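Local coordinates for protein chitinase A (Equisetum arvense, PDB 5BUM) that probably hydrolyses glycosidic bonds of chitin through a family 18 catalytic domain, and is represented here by its LysM carbohydrate-binding module, at residues Y6-G11 against Q44-A49. Sequence-based numbering, arbitrary orientation.
Sequences YTVKSG and QQLCVA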
# COMPACT_ATOMS: atom_id res chain seq x y z
N TYR A 6 -4.89 -9.04 -3.69
CA TYR A 6 -6.00 -8.34 -4.29
C TYR A 6 -5.70 -6.85 -4.43
O TYR A 6 -5.24 -6.21 -3.49
CB TYR A 6 -7.28 -8.49 -3.43
CG TYR A 6 -8.44 -7.73 -4.05
CD1 TYR A 6 -9.09 -8.23 -5.17
CD2 TYR A 6 -8.83 -6.52 -3.57
CE1 TYR A 6 -10.14 -7.54 -5.76
CE2 TYR A 6 -9.86 -5.81 -4.14
CZ TYR A 6 -10.54 -6.32 -5.23
OH TYR A 6 -11.57 -5.59 -5.82
N THR A 7 -6.02 -6.29 -5.58
CA THR A 7 -5.74 -4.91 -5.88
C THR A 7 -6.94 -4.01 -5.69
O THR A 7 -7.93 -4.12 -6.40
CB THR A 7 -5.36 -4.77 -7.36
OG1 THR A 7 -4.10 -5.43 -7.58
CG2 THR A 7 -5.26 -3.25 -7.73
N VAL A 8 -6.84 -3.06 -4.78
CA VAL A 8 -7.99 -2.19 -4.52
C VAL A 8 -8.40 -1.45 -5.81
O VAL A 8 -7.56 -1.00 -6.60
CB VAL A 8 -7.70 -1.23 -3.37
CG1 VAL A 8 -8.81 -0.21 -3.23
CG2 VAL A 8 -7.50 -2.01 -2.09
N LYS A 9 -9.71 -1.43 -6.04
CA LYS A 9 -10.31 -0.71 -7.12
C LYS A 9 -11.27 0.26 -6.51
O LYS A 9 -11.58 0.22 -5.31
CB LYS A 9 -11.03 -1.64 -8.09
CG LYS A 9 -10.08 -2.23 -9.13
CD LYS A 9 -10.51 -3.61 -9.62
CE LYS A 9 -10.27 -4.71 -8.56
NZ LYS A 9 -8.95 -5.42 -8.62
N SER A 10 -11.68 1.18 -7.35
CA SER A 10 -12.58 2.27 -6.99
C SER A 10 -13.82 1.77 -6.24
O SER A 10 -14.55 0.95 -6.77
CB SER A 10 -13.00 2.98 -8.29
OG SER A 10 -13.46 4.28 -8.00
N GLY A 11 -14.05 2.25 -5.02
CA GLY A 11 -15.27 1.89 -4.27
C GLY A 11 -15.21 0.58 -3.48
O GLY A 11 -16.14 0.26 -2.74
N GLN A 44 -3.83 -0.18 -4.24
CA GLN A 44 -3.19 -0.74 -3.02
C GLN A 44 -3.30 -2.25 -3.10
O GLN A 44 -4.33 -2.77 -3.45
CB GLN A 44 -3.93 -0.18 -1.81
CG GLN A 44 -3.42 -0.59 -0.42
CD GLN A 44 -4.24 0.06 0.69
OE1 GLN A 44 -5.20 0.80 0.40
NE2 GLN A 44 -3.89 -0.20 1.95
N GLN A 45 -2.25 -2.97 -2.80
CA GLN A 45 -2.25 -4.43 -2.94
C GLN A 45 -2.38 -5.00 -1.60
O GLN A 45 -1.64 -4.62 -0.70
CB GLN A 45 -0.94 -4.91 -3.54
CG GLN A 45 -0.76 -4.33 -4.94
CD GLN A 45 0.50 -4.77 -5.60
OE1 GLN A 45 1.28 -5.55 -5.03
NE2 GLN A 45 0.72 -4.27 -6.81
N LEU A 46 -3.32 -5.92 -1.45
CA LEU A 46 -3.65 -6.42 -0.15
C LEU A 46 -3.42 -7.91 -0.19
O LEU A 46 -3.90 -8.59 -1.09
CB LEU A 46 -5.11 -6.13 0.13
CG LEU A 46 -5.56 -4.96 1.02
CD1 LEU A 46 -4.56 -3.83 1.22
CD2 LEU A 46 -6.89 -4.45 0.50
N CYS A 47 -2.67 -8.40 0.78
CA CYS A 47 -2.50 -9.78 0.93
C CYS A 47 -3.83 -10.42 1.30
O CYS A 47 -4.53 -9.95 2.19
CB CYS A 47 -1.50 -10.08 2.04
SG CYS A 47 -0.95 -11.81 1.97
N VAL A 48 -4.11 -11.53 0.65
CA VAL A 48 -5.30 -12.29 0.92
C VAL A 48 -4.97 -13.74 1.18
O VAL A 48 -5.88 -14.53 1.27
CB VAL A 48 -6.32 -12.18 -0.23
CG1 VAL A 48 -6.87 -10.76 -0.34
CG2 VAL A 48 -5.69 -12.58 -1.56
N ALA A 49 -3.69 -14.08 1.38
CA ALA A 49 -3.26 -15.45 1.64
C ALA A 49 -2.08 -15.57 2.63
O ALA A 49 -1.02 -15.02 2.35
CB ALA A 49 -2.91 -16.12 0.31
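Y6 and L46 form the antiparallel hydrogen-bonded pair of the chain's two-stranded sheet. Y6 N donates to L46 O at 2.8 Å, in the carbonyl plane. L46 N returns a bond to Y6 O, also 2.8 Å, tilted 23° from the Y6 carbonyl plane. V8 N to Q44 O, 2.9 Å, is nearly straight at 175°. T7 and Q45 make the non-hydrogen-bonded pair between these bonds. Their side chains lie on the other face from Y6 and L46, and meet only loosely.

The side-chain touches are aliphatic. V8 CG2 meets L46 CD2 at 3.6 Å, and the Q44 CB lies 4.0 Å from the same V8 methyl. Nearer the chain end, V48 CG1 packs on Y6 CB at 3.9 Å. The Y6 ring, with CG anti to the backbone N (chi1 179°), leads away from strand 45-47. Its OH bonds D12, Y6 rests on I17 and Y21 of helix 14-21, and L46 also touches I17.

K9 NZ folds back onto T7 O, 2.8 Å, on a lone pair. Q44 OE1 takes Q41 N, and Q44 NE2 bonds I42 O of the second subunit, to which Q45 also makes backbone bonds. The C2-C47 disulfide ties the N-terminal end to strand 45-47. This terminal pairing is the sheet of the LysM βααβ fold. Backbone bonds set its register, and apolar side chains join it to helix 14-21.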